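Local coordinates for protein glycerophosphoryl diester phosphodiesterase (Agrobacterium tumefaciens str. C58, PDB 3KS6) that belongs to the glycerophosphoryl diester phosphodiesterase family, has a TIM-barrel fold and binds a magnesium ion, at residues V34-H39 with I46-D51; T41-I46 with D66-K71; H50-D55 with E105-V110; T58-A63 with V72-I77; G112-G117 with L141-D146. All blocks are in the same frame, centred on the assembly; numbering follows the deposited sequence.

Contact 1 of 5, residues V34-H39 with I46-D51; sequences VEFDLH and IVVHHD. With MG (magnesium ion), chain F.
The imidazole of H39 has D51 O over one face, while H49 O and H50 O sit at its edge near the ring plane. NE2 of H39 donates to H50 O at 2.8 Å, close to the ring plane but well above the plane of the carbonyl. The other ring nitrogen, ND1, is hydrogen-bonded to Y115 OH, so both nitrogens are held. The H50 ring offers its edge to D37, with CD2 3.3 Å from D37 OD2. These two side chains run side by side, their planes 62° apart.

The backbones of the two strands pair antiparallel: H39 N to V47 O and V47 N to H39 O are both 3.0 Å. One step on, H49 N gives a longer bond to D37 O. L38 CD2 packs against V48 CG2 at 3.7 Å and also meets I46 CG2; V48 CG1 lies against F36 CB.

E35 CG is anti to the backbone N (chi1 -168°), and beyond it OE2 binds magnesium at 2.1 Å, as does D37 OD1. Water 1, a further ligand, also donates to D37 OD2 at 2.7 Å. E105 adds a third carboxylate. This is a beta hairpin built on a TIM-barrel strand that carries a carboxylate metal site.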
# COMPACT_ATOMS: atom_id res chain seq x y z
N VAL A 34 7.77 -0.23 -1.22
CA VAL A 34 7.05 0.90 -1.76
C VAL A 34 5.60 0.47 -1.83
O VAL A 34 5.31 -0.65 -2.28
CB VAL A 34 7.57 1.35 -3.14
CG1 VAL A 34 7.38 0.28 -4.20
CG2 VAL A 34 6.90 2.69 -3.57
N GLU A 35 4.69 1.32 -1.33
CA GLU A 35 3.26 1.05 -1.40
C GLU A 35 2.61 1.84 -2.54
O GLU A 35 2.95 2.99 -2.76
CB GLU A 35 2.55 1.35 -0.06
CG GLU A 35 1.10 0.79 -0.02
CD GLU A 35 0.01 1.75 -0.53
OE1 GLU A 35 0.29 2.92 -0.80
OE2 GLU A 35 -1.15 1.31 -0.67
N PHE A 36 1.66 1.22 -3.24
CA PHE A 36 0.92 1.88 -4.30
C PHE A 36 -0.38 1.15 -4.57
O PHE A 36 -0.55 -0.01 -4.18
CB PHE A 36 1.79 1.91 -5.58
CG PHE A 36 2.19 0.54 -6.05
CD1 PHE A 36 3.30 -0.08 -5.48
CD2 PHE A 36 1.43 -0.15 -6.99
CE1 PHE A 36 3.66 -1.34 -5.85
CE2 PHE A 36 1.79 -1.42 -7.38
CZ PHE A 36 2.93 -2.02 -6.83
N ASP A 37 -1.29 1.85 -5.23
CA ASP A 37 -2.64 1.36 -5.55
C ASP A 37 -2.76 1.35 -7.08
O ASP A 37 -2.08 2.09 -7.77
CB ASP A 37 -3.69 2.32 -4.98
CG ASP A 37 -3.31 2.87 -3.62
OD1 ASP A 37 -3.42 2.13 -2.60
OD2 ASP A 37 -2.90 4.05 -3.56
N LEU A 38 -3.64 0.51 -7.61
CA LEU A 38 -3.74 0.31 -9.06
C LEU A 38 -5.19 0.38 -9.49
O LEU A 38 -6.07 -0.04 -8.73
CB LEU A 38 -3.16 -1.07 -9.44
CG LEU A 38 -1.68 -1.41 -9.14
CD1 LEU A 38 -1.34 -2.89 -9.52
CD2 LEU A 38 -0.76 -0.43 -9.84
N HIS A 39 -5.43 0.88 -10.71
CA HIS A 39 -6.76 0.91 -11.34
C HIS A 39 -6.68 0.55 -12.83
O HIS A 39 -5.67 0.84 -13.49
CB HIS A 39 -7.37 2.31 -11.21
CG HIS A 39 -7.60 2.73 -9.80
ND1 HIS A 39 -8.77 2.44 -9.12
CD2 HIS A 39 -6.79 3.35 -8.92
CE1 HIS A 39 -8.67 2.90 -7.89
NE2 HIS A 39 -7.48 3.46 -7.74
N ILE A 46 -3.12 -0.71 -16.89
CA ILE A 46 -3.03 -0.65 -15.43
C ILE A 46 -2.28 0.64 -15.06
O ILE A 46 -1.14 0.81 -15.44
CB ILE A 46 -2.30 -1.84 -14.85
CG1 ILE A 46 -3.01 -3.15 -15.24
CG2 ILE A 46 -2.20 -1.71 -13.30
CD1 ILE A 46 -2.27 -4.38 -14.80
N VAL A 47 -2.94 1.56 -14.36
CA VAL A 47 -2.28 2.77 -13.92
C VAL A 47 -2.18 2.83 -12.42
O VAL A 47 -3.02 2.29 -11.70
CB VAL A 47 -2.95 4.05 -14.44
CG1 VAL A 47 -2.89 4.11 -15.98
CG2 VAL A 47 -4.40 4.16 -13.93
N VAL A 48 -1.12 3.49 -11.97
CA VAL A 48 -0.77 3.63 -10.56
C VAL A 48 -1.36 4.97 -10.06
O VAL A 48 -0.94 6.05 -10.46
CB VAL A 48 0.77 3.64 -10.37
CG1 VAL A 48 1.14 3.72 -8.91
CG2 VAL A 48 1.40 2.39 -11.03
N HIS A 49 -2.38 4.89 -9.23
CA HIS A 49 -3.12 6.06 -8.74
C HIS A 49 -3.90 5.65 -7.53
O HIS A 49 -4.41 4.52 -7.47
CB HIS A 49 -4.08 6.56 -9.83
CG HIS A 49 -4.44 8.00 -9.71
ND1 HIS A 49 -3.64 9.00 -10.22
CD2 HIS A 49 -5.51 8.63 -9.15
CE1 HIS A 49 -4.19 10.18 -9.99
NE2 HIS A 49 -5.32 9.99 -9.34
N HIS A 50 -4.06 6.55 -6.56
CA HIS A 50 -4.81 6.19 -5.36
C HIS A 50 -6.33 6.14 -5.59
O HIS A 50 -6.92 5.07 -5.52
CB HIS A 50 -4.48 7.15 -4.21
CG HIS A 50 -5.31 6.89 -3.00
ND1 HIS A 50 -6.20 7.82 -2.50
CD2 HIS A 50 -5.45 5.78 -2.25
CE1 HIS A 50 -6.84 7.28 -1.48
NE2 HIS A 50 -6.40 6.05 -1.31
N ASP A 51 -6.96 7.29 -5.88
CA ASP A 51 -8.41 7.31 -6.07
C ASP A 51 -8.81 6.66 -7.41
O ASP A 51 -8.00 6.62 -8.34
CB ASP A 51 -8.97 8.74 -6.06
CG ASP A 51 -8.99 9.38 -4.69
OD1 ASP A 51 -8.97 8.69 -3.66
OD2 ASP A 51 -9.03 10.62 -4.69
MG MG F . -2.92 2.37 -0.61
O HOH W 1 -1.87 4.14 -1.12
O HOH W 2 -4.60 3.56 -0.23

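Contact 2 of 5, residues T41-I46 with D66-K71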
# COMPACT_ATOMS: atom_id res chain seq x y z
N THR A 41 -7.75 0.95 -16.82
CA THR A 41 -8.30 1.92 -17.77
C THR A 41 -9.37 1.24 -18.63
O THR A 41 -9.58 0.02 -18.53
CB THR A 41 -7.24 2.50 -18.69
OG1 THR A 41 -6.76 1.44 -19.55
CG2 THR A 41 -6.10 3.14 -17.85
N ALA A 42 -10.07 2.01 -19.45
CA ALA A 42 -11.12 1.44 -20.31
C ALA A 42 -10.55 0.51 -21.38
O ALA A 42 -11.20 -0.48 -21.74
CB ALA A 42 -11.99 2.56 -20.97
N ASP A 43 -9.32 0.78 -21.81
CA ASP A 43 -8.66 0.04 -22.88
C ASP A 43 -7.66 -1.02 -22.39
O ASP A 43 -6.76 -1.41 -23.12
CB ASP A 43 -8.01 1.00 -23.92
CG ASP A 43 -6.93 1.91 -23.33
OD1 ASP A 43 -6.92 2.14 -22.10
OD2 ASP A 43 -6.09 2.42 -24.12
N GLY A 44 -7.81 -1.43 -21.13
CA GLY A 44 -7.10 -2.60 -20.62
C GLY A 44 -5.71 -2.40 -20.08
O GLY A 44 -4.95 -3.36 -20.01
N ALA A 45 -5.39 -1.19 -19.67
CA ALA A 45 -4.09 -0.88 -19.10
C ALA A 45 -4.26 -0.80 -17.58
O ALA A 45 -5.39 -0.84 -17.08
CB ALA A 45 -3.57 0.43 -19.65
N ILE A 46 -3.12 -0.71 -16.89
CA ILE A 46 -3.03 -0.65 -15.43
C ILE A 46 -2.28 0.64 -15.06
O ILE A 46 -1.14 0.81 -15.44
CB ILE A 46 -2.30 -1.84 -14.85
CG1 ILE A 46 -3.01 -3.15 -15.24
CG2 ILE A 46 -2.20 -1.71 -13.30
CD1 ILE A 46 -2.27 -4.38 -14.80
N ASP A 66 -13.19 4.49 -17.00
CA ASP A 66 -13.97 5.01 -18.13
C ASP A 66 -13.08 5.70 -19.18
O ASP A 66 -13.57 6.16 -20.21
CB ASP A 66 -15.00 6.03 -17.64
CG ASP A 66 -16.08 5.43 -16.78
OD1 ASP A 66 -16.33 4.23 -16.87
OD2 ASP A 66 -16.70 6.21 -16.01
N MSE A 67 -11.77 5.75 -18.94
CA MSE A 67 -10.87 6.52 -19.78
C MSE A 67 -9.83 5.62 -20.42
O MSE A 67 -9.45 4.63 -19.83
CB MSE A 67 -10.09 7.54 -18.90
CG MSE A 67 -10.95 8.59 -18.27
SE MSE A 67 -9.83 9.68 -17.02
CE MSE A 67 -11.08 10.60 -16.41
N THR A 68 -9.32 6.01 -21.59
CA THR A 68 -8.21 5.32 -22.19
C THR A 68 -6.93 5.71 -21.46
O THR A 68 -6.88 6.76 -20.82
CB THR A 68 -8.02 5.70 -23.68
OG1 THR A 68 -7.75 7.10 -23.77
CG2 THR A 68 -9.26 5.33 -24.48
N LEU A 69 -5.91 4.88 -21.59
CA LEU A 69 -4.61 5.23 -21.05
C LEU A 69 -4.11 6.55 -21.62
O LEU A 69 -3.55 7.34 -20.88
CB LEU A 69 -3.57 4.13 -21.34
CG LEU A 69 -2.16 4.39 -20.81
CD1 LEU A 69 -2.18 4.58 -19.26
CD2 LEU A 69 -1.21 3.24 -21.24
N ALA A 70 -4.30 6.81 -22.92
CA ALA A 70 -3.81 8.07 -23.51
C ALA A 70 -4.45 9.30 -22.82
O ALA A 70 -3.79 10.30 -22.58
CB ALA A 70 -4.07 8.11 -25.00
N LYS A 71 -5.72 9.21 -22.49
CA LYS A 71 -6.40 10.31 -21.83
C LYS A 71 -5.80 10.49 -20.42
O LYS A 71 -5.41 11.59 -20.04
CB LYS A 71 -7.91 10.09 -21.81
CG LYS A 71 -8.71 11.13 -21.02
CD LYS A 71 -8.46 12.55 -21.51
O HOH W 3 -4.69 4.64 -24.97
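D43 OD1 takes the backbone N-H of L69 at 3.0 Å, on the syn side of the carboxylate and 29° out of its plane. A second donor, T41 OG1, reaches the same oxygen from the opposite face at 2.6 Å, nearly along the C-O axis. The other bond across the contact is between backbones: A42 N gives a nearly straight hydrogen bond to M67 O, 2.7 Å away. M67 is selenomethionine, and its carbonyl oxygen also lies 3.3 Å from T41 CB. Apolar contact is modest, with A45 CB 4.0 Å from L69 CD2.

Further out, T41 OG1 also accepts from A45 N at 3.0 Å, so one hydroxyl both accepts and donates. D43 CG sits between its own backbone N and carbonyl carbon (chi1 61°). Water 3 links D43 OD2 to A70 N. T68 OG1 receives K71 N at 3.2 Å, the N-cap bond of helix 69-74. The carboxylate thus meets the first turn of a helix, where the backbone dipole would probably favour negative charge. T41 to G44 form a type I beta turn, the tip of the hairpin of strands 33-40 and 46-48, docked on a capped helix N-terminus.

Contact 3 of 5, residues H50-D55 with E105-V110. With MG (magnesium ion), chain F.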
# COMPACT_ATOMS: atom_id res chain seq x y z
N HIS A 50 -4.06 6.55 -6.56
CA HIS A 50 -4.81 6.19 -5.36
C HIS A 50 -6.33 6.14 -5.59
O HIS A 50 -6.92 5.07 -5.52
CB HIS A 50 -4.48 7.15 -4.21
CG HIS A 50 -5.31 6.89 -3.00
ND1 HIS A 50 -6.20 7.82 -2.50
CD2 HIS A 50 -5.45 5.78 -2.25
CE1 HIS A 50 -6.84 7.28 -1.48
NE2 HIS A 50 -6.40 6.05 -1.31
N ASP A 51 -6.96 7.29 -5.88
CA ASP A 51 -8.41 7.31 -6.07
C ASP A 51 -8.81 6.66 -7.41
O ASP A 51 -8.00 6.62 -8.34
CB ASP A 51 -8.97 8.74 -6.06
CG ASP A 51 -8.99 9.38 -4.69
OD1 ASP A 51 -8.97 8.69 -3.66
OD2 ASP A 51 -9.03 10.62 -4.69
N PRO A 52 -10.05 6.16 -7.51
CA PRO A 52 -10.50 5.61 -8.77
C PRO A 52 -10.79 6.71 -9.79
O PRO A 52 -11.14 6.40 -10.93
CB PRO A 52 -11.78 4.85 -8.38
CG PRO A 52 -12.27 5.55 -7.16
CD PRO A 52 -11.06 6.04 -6.44
N THR A 53 -10.68 7.97 -9.36
CA THR A 53 -10.86 9.13 -10.22
C THR A 53 -9.62 10.00 -10.16
O THR A 53 -8.82 9.95 -9.21
CB THR A 53 -12.07 9.98 -9.82
OG1 THR A 53 -11.86 10.47 -8.49
CG2 THR A 53 -13.40 9.18 -9.90
N LEU A 54 -9.45 10.80 -11.19
CA LEU A 54 -8.30 11.67 -11.30
C LEU A 54 -8.45 13.03 -10.59
O LEU A 54 -7.50 13.75 -10.51
CB LEU A 54 -7.99 11.90 -12.79
CG LEU A 54 -7.47 10.70 -13.62
CD1 LEU A 54 -7.06 11.17 -15.05
CD2 LEU A 54 -6.28 9.98 -12.96
N ASP A 55 -9.63 13.34 -10.06
CA ASP A 55 -9.96 14.69 -9.59
C ASP A 55 -9.04 15.27 -8.52
O ASP A 55 -8.58 16.39 -8.66
CB ASP A 55 -11.40 14.75 -9.06
CG ASP A 55 -12.45 14.27 -10.09
OD1 ASP A 55 -12.20 13.31 -10.82
OD2 ASP A 55 -13.55 14.85 -10.13
N GLU A 105 -1.78 -2.42 -3.48
CA GLU A 105 -3.16 -2.39 -2.96
C GLU A 105 -4.17 -2.49 -4.07
O GLU A 105 -4.08 -1.75 -5.05
CB GLU A 105 -3.43 -1.12 -2.12
CG GLU A 105 -4.74 -1.23 -1.35
CD GLU A 105 -5.08 0.01 -0.54
OE1 GLU A 105 -4.15 0.80 -0.20
OE2 GLU A 105 -6.29 0.20 -0.28
N ILE A 106 -5.12 -3.39 -3.90
CA ILE A 106 -6.25 -3.60 -4.81
C ILE A 106 -7.43 -2.79 -4.30
O ILE A 106 -8.00 -3.07 -3.22
CB ILE A 106 -6.64 -5.09 -4.83
CG1 ILE A 106 -5.45 -5.95 -5.24
CG2 ILE A 106 -7.82 -5.33 -5.81
CD1 ILE A 106 -4.89 -5.57 -6.64
N LYS A 107 -7.77 -1.75 -5.07
CA LYS A 107 -8.83 -0.79 -4.78
C LYS A 107 -10.07 -1.10 -5.63
O LYS A 107 -9.96 -1.63 -6.74
CB LYS A 107 -8.37 0.63 -5.16
CG LYS A 107 -7.27 1.25 -4.30
CD LYS A 107 -7.81 1.84 -3.00
CE LYS A 107 -8.00 3.38 -3.02
NZ LYS A 107 -9.07 3.94 -3.90
N PRO A 108 -11.27 -0.75 -5.11
CA PRO A 108 -12.48 -0.84 -5.92
C PRO A 108 -12.67 0.42 -6.76
O PRO A 108 -11.89 1.37 -6.67
CB PRO A 108 -13.58 -0.93 -4.86
CG PRO A 108 -13.04 0.00 -3.75
CD PRO A 108 -11.57 -0.33 -3.72
N GLY A 109 -13.70 0.41 -7.60
CA GLY A 109 -14.07 1.57 -8.36
C GLY A 109 -14.92 2.58 -7.61
O GLY A 109 -15.15 2.48 -6.40
N VAL A 110 -15.40 3.58 -8.34
CA VAL A 110 -16.19 4.66 -7.75
C VAL A 110 -17.37 4.14 -6.94
O VAL A 110 -17.64 4.64 -5.84
CB VAL A 110 -16.69 5.67 -8.87
CG1 VAL A 110 -17.66 6.70 -8.28
CG2 VAL A 110 -15.47 6.40 -9.53
MG MG F . -2.92 2.37 -0.61
O HOH W 4 -10.12 6.71 -2.91
O HOH W 1 -1.87 4.14 -1.12
O HOH W 2 -4.60 3.56 -0.23
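Beside the magnesium site at the mouth of the TIM barrel, K107 reaches from the loop after strand 101-106 to H50 on the neighbouring loop. K107 is modelled in two conformers. In the one described, its chain is bent at chi2, chi3 and chi4, and NZ donates to H50 O at 2.9 Å from above the carbonyl plane. CE lies 3.6 Å from H50 NE2, and NZ stands over one face of that ring, offset toward the rim. The same H50 carbonyl also receives H39 NE2. Water 4 accepts from K107 NZ at 3.1 Å, and D51 OD1 lies 4.8 Å from that nitrogen.

Farther along, P52 packs on the loop: its CB lies 3.8 Å from V110 N, and P52 CG meets V110 CG2 at 4.1 Å. The methyls T53 CG2 and V110 CG2 are tight at 3.5 Å, their side chains crossing at about a right angle.

At the strand end, E105 extends beyond CG and OE1 binds magnesium at 2.0 Å, completing the carboxylate set with E35 and D37. With two donors gripping one oxygen, the H50 carbonyl is fixed, and with it this stretch of loop beside the metal.

Contact 4 of 5, residues T58-A63 with V72-I77; sequences TDMTGA and VKTATI
Two hydrogen bonds join D59 and T76, one in each direction. T76 N donates to D59 OD1 at 2.8 Å, almost straight at 175° but from 41° above the carboxylate plane. In return, D59 N donates to T76 O at 3.2 Å, in the plane of that carbonyl and less straight. D59 CG lies between its own backbone N and carbonyl carbon (chi1 61°). Just upstream, T58 CA brings its hydrogen to the same T76 O, 3.1 Å away, and a single backbone bridge pairs T58 with I77.

Within the first segment, T58 OG1 accepts from M60 N at 3.0 Å, an ST turn. Its hydroxyl is also bonded to L54 O, which ties the turn to an earlier part of the same loop. The second segment runs from helix 69-74 into the loop that follows. Both segments belong to the excursion between strand 33-40 and helix 88-95 of the TIM barrel, which folds back on itself here.

Water mediates a further link: water 5 donates to T74 O and, in the T76 conformer given, accepts from T76 OG1, each 2.7 Å away. Its distance to D59 OD2 is too short to be trusted.

Apolar packing centres on A75. Its CB meets T58 CB at 3.9 Å and, in one of two modelled conformers of selenomethionine M60, M60 CG at 3.6 Å. In that conformer the M60 chain bends at chi2 and crosses T74 at about a right angle. The T74 hydroxyl makes its hydrogen bond with K71 O, back in the helix.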
# COMPACT_ATOMS: atom_id res chain seq x y z
N THR A 58 -4.86 15.48 -9.70
CA THR A 58 -4.42 15.98 -11.00
C THR A 58 -5.27 17.19 -11.43
O THR A 58 -6.12 17.67 -10.70
CB THR A 58 -4.52 14.91 -12.13
OG1 THR A 58 -5.87 14.82 -12.53
CG2 THR A 58 -3.94 13.53 -11.69
N ASP A 59 -4.99 17.66 -12.64
CA ASP A 59 -5.77 18.69 -13.27
C ASP A 59 -6.99 18.23 -14.08
O ASP A 59 -7.70 19.08 -14.62
CB ASP A 59 -4.83 19.52 -14.16
CG ASP A 59 -4.17 18.71 -15.26
OD1 ASP A 59 -4.18 17.47 -15.22
OD2 ASP A 59 -3.59 19.34 -16.17
N MSE A 60 -7.24 16.92 -14.13
CA MSE A 60 -8.36 16.34 -14.89
C MSE A 60 -9.37 15.78 -13.94
O MSE A 60 -9.12 15.69 -12.74
CB MSE A 60 -7.86 15.21 -15.79
CG MSE A 60 -6.80 15.60 -16.75
SE MSE A 60 -7.49 16.78 -18.08
CE MSE A 60 -5.80 17.22 -19.03
N THR A 61 -10.49 15.32 -14.50
CA THR A 61 -11.59 14.80 -13.73
C THR A 61 -12.02 13.54 -14.46
O THR A 61 -11.80 13.41 -15.68
CB THR A 61 -12.77 15.84 -13.73
OG1 THR A 61 -13.85 15.37 -12.94
CG2 THR A 61 -13.26 16.05 -15.11
N GLY A 62 -12.65 12.63 -13.71
CA GLY A 62 -13.22 11.43 -14.25
C GLY A 62 -12.67 10.12 -13.68
O GLY A 62 -11.59 10.09 -13.10
N ALA A 63 -13.47 9.06 -13.84
CA ALA A 63 -13.09 7.72 -13.42
C ALA A 63 -12.10 7.09 -14.38
O ALA A 63 -12.37 6.97 -15.56
CB ALA A 63 -14.34 6.84 -13.32
N VAL A 72 -5.66 9.38 -19.70
CA VAL A 72 -5.05 9.43 -18.35
C VAL A 72 -3.67 10.07 -18.41
O VAL A 72 -3.32 10.90 -17.56
CB VAL A 72 -4.95 8.01 -17.72
CG1 VAL A 72 -4.10 8.04 -16.43
CG2 VAL A 72 -6.31 7.45 -17.45
N LYS A 73 -2.91 9.72 -19.43
CA LYS A 73 -1.56 10.23 -19.60
C LYS A 73 -1.49 11.72 -19.91
O LYS A 73 -0.42 12.29 -19.79
CB LYS A 73 -0.79 9.42 -20.66
CG LYS A 73 -0.27 8.08 -20.13
CD LYS A 73 1.09 8.29 -19.44
CE LYS A 73 1.69 7.00 -18.86
NZ LYS A 73 2.87 7.38 -18.05
N THR A 74 -2.60 12.35 -20.30
CA THR A 74 -2.59 13.80 -20.47
C THR A 74 -2.69 14.57 -19.13
O THR A 74 -2.39 15.77 -19.08
CB THR A 74 -3.71 14.28 -21.42
OG1 THR A 74 -5.00 14.09 -20.81
CG2 THR A 74 -3.64 13.53 -22.76
N ALA A 75 -3.12 13.89 -18.06
CA ALA A 75 -3.23 14.52 -16.75
C ALA A 75 -1.86 14.84 -16.18
O ALA A 75 -0.90 14.13 -16.42
CB ALA A 75 -3.95 13.60 -15.79
N THR A 76 -1.81 15.93 -15.41
CA THR A 76 -0.62 16.40 -14.73
C THR A 76 -0.87 16.22 -13.23
O THR A 76 -1.91 16.63 -12.72
CB THR A 76 -0.38 17.90 -15.03
OG1 THR A 76 -0.28 18.09 -16.45
CG2 THR A 76 0.89 18.39 -14.36
N ILE A 77 0.10 15.63 -12.52
CA ILE A 77 -0.06 15.38 -11.11
C ILE A 77 0.26 16.64 -10.31
O ILE A 77 1.33 17.24 -10.49
CB ILE A 77 0.87 14.25 -10.63
CG1 ILE A 77 0.64 12.93 -11.43
CG2 ILE A 77 0.61 13.99 -9.11
CD1 ILE A 77 1.69 11.84 -11.11
O HOH W 5 -2.49 18.30 -18.06

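Contact 5 of 5, residues G112-G117 with L141-D146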
# COMPACT_ATOMS: atom_id res chain seq x y z
N GLY A 112 -17.59 1.55 -5.19
CA GLY A 112 -17.13 0.76 -4.05
C GLY A 112 -17.06 -0.73 -4.31
O GLY A 112 -16.72 -1.51 -3.42
N LEU A 113 -17.35 -1.15 -5.54
CA LEU A 113 -17.28 -2.55 -5.88
C LEU A 113 -15.94 -2.93 -6.50
O LEU A 113 -15.32 -2.13 -7.20
CB LEU A 113 -18.39 -2.96 -6.85
CG LEU A 113 -19.82 -2.77 -6.35
CD1 LEU A 113 -20.76 -3.19 -7.49
CD2 LEU A 113 -20.07 -3.56 -5.08
N PRO A 114 -15.49 -4.17 -6.26
CA PRO A 114 -14.26 -4.59 -6.92
C PRO A 114 -14.37 -4.56 -8.44
O PRO A 114 -15.46 -4.80 -8.99
CB PRO A 114 -14.05 -6.02 -6.45
CG PRO A 114 -15.03 -6.28 -5.37
CD PRO A 114 -16.04 -5.20 -5.36
N TYR A 115 -13.27 -4.23 -9.11
CA TYR A 115 -13.23 -4.28 -10.55
C TYR A 115 -13.17 -5.75 -11.00
O TYR A 115 -12.26 -6.51 -10.64
CB TYR A 115 -12.02 -3.57 -11.13
CG TYR A 115 -11.82 -2.08 -10.85
CD1 TYR A 115 -12.57 -1.12 -11.52
CD2 TYR A 115 -10.81 -1.64 -9.97
CE1 TYR A 115 -12.36 0.26 -11.30
CE2 TYR A 115 -10.59 -0.29 -9.76
CZ TYR A 115 -11.35 0.67 -10.43
OH TYR A 115 -11.10 2.01 -10.26
N GLU A 116 -14.14 -6.16 -11.81
CA GLU A 116 -14.21 -7.54 -12.26
C GLU A 116 -12.98 -7.89 -13.08
O GLU A 116 -12.59 -7.16 -13.99
CB GLU A 116 -15.50 -7.80 -13.07
CG GLU A 116 -15.64 -9.23 -13.64
CD GLU A 116 -14.93 -9.45 -14.98
OE1 GLU A 116 -15.09 -8.62 -15.90
OE2 GLU A 116 -14.24 -10.48 -15.12
N GLY A 117 -12.38 -9.04 -12.77
CA GLY A 117 -11.19 -9.55 -13.48
C GLY A 117 -9.86 -8.85 -13.27
O GLY A 117 -8.85 -9.23 -13.86
N LEU A 141 -10.88 -4.63 1.05
CA LEU A 141 -12.04 -5.43 0.65
C LEU A 141 -11.80 -6.92 0.77
O LEU A 141 -10.92 -7.49 0.13
CB LEU A 141 -12.50 -5.10 -0.76
CG LEU A 141 -13.43 -3.89 -0.96
CD1 LEU A 141 -12.78 -2.63 -0.51
CD2 LEU A 141 -13.88 -3.73 -2.42
N LEU A 142 -12.61 -7.57 1.59
CA LEU A 142 -12.54 -9.01 1.75
C LEU A 142 -12.83 -9.75 0.45
O LEU A 142 -12.28 -10.83 0.21
CB LEU A 142 -13.50 -9.52 2.83
CG LEU A 142 -13.06 -9.31 4.26
CD1 LEU A 142 -14.16 -9.94 5.17
CD2 LEU A 142 -11.68 -9.93 4.53
N ALA A 143 -13.71 -9.22 -0.39
CA ALA A 143 -13.96 -9.86 -1.68
C ALA A 143 -12.67 -9.98 -2.45
O ALA A 143 -12.42 -10.99 -3.10
CB ALA A 143 -14.99 -9.03 -2.55
N SER A 144 -11.88 -8.90 -2.42
CA SER A 144 -10.60 -8.84 -3.12
C SER A 144 -9.56 -9.73 -2.41
O SER A 144 -8.74 -10.35 -3.06
CB SER A 144 -10.11 -7.40 -3.25
OG SER A 144 -11.01 -6.60 -4.00
N MSE A 145 -9.63 -9.84 -1.09
CA MSE A 145 -8.75 -10.75 -0.36
C MSE A 145 -9.04 -12.19 -0.75
O MSE A 145 -8.13 -13.02 -0.88
CB MSE A 145 -8.94 -10.57 1.14
CG MSE A 145 -8.61 -9.17 1.66
SE MSE A 145 -6.73 -8.66 1.47
CE MSE A 145 -6.48 -8.31 -0.27
N ASP A 146 -10.33 -12.50 -0.91
CA ASP A 146 -10.74 -13.83 -1.33
C ASP A 146 -10.24 -14.15 -2.74
O ASP A 146 -9.80 -15.26 -3.01
CB ASP A 146 -12.27 -14.00 -1.19
CG ASP A 146 -12.72 -14.06 0.25
OD1 ASP A 146 -11.85 -14.09 1.16
OD2 ASP A 146 -13.97 -14.09 0.49
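L141 CG lies anti to its own carbonyl carbon, beside the backbone N (chi1 -84°), and from it the CD2 branch reaches P114 CD at 3.9 Å, the two side chains crossing obliquely. The same methyl comes 3.7 Å from G112 O, so it sits against both the ring and the backbone before it. S144 takes a similar first torsion (chi1 -61°), and its OG approaches P114 CB at 3.9 Å. Between these two, A143 CB, which needs no torsion, touches P114 CG, also at 3.9 Å. The proline thus presents CD, CG and CB in turn to L141, A143 and S144.

The ring that makes these contacts belongs to the loop joining strand 101-106 to helix 118-128, and its partners are on the first turn of helix 142-151. In TIM-barrel terms, the loop after one strand packs on the start of the helix that follows the next strand, 135-139. L141 is the N-cap residue of that helix, and L141 O accepts from M145 N at 2.9 Å. L141 N is held by S139 OG, from the end of strand 135-139.

No hydrogen bond crosses between the two segments; the contact is van der Waals packing, small at 144 Å² and near the surface. G112 has a positive phi of 78°. The bond from CA to CB of Y115 leads away from the helix, and the Y115 side chain touches P52.

In the fold
Contacts 1 and 3 form the metal site between them: their centres are 8 Å apart, they share H50 and D51, and both touch the magnesium and waters 1 and 2. F36 O and E105 N join their neighbouring strands at 2.8 Å. Contact 5 links to contact 1 where Y115 OH meets H39 ND1 at 2.6 Å, while the L141 side chain stays about 11 Å from the metal. Contacts 2 and 4 lie farther out, each with one segment on helix 69-74. In the conformer given, V47 CG1 packs on L69 CD1 of contact 2, and L54 N bonds G62 O at 3.0 Å between contacts 3 and 4. Contacts 4 and 5 are separate, with centres 24 Å apart.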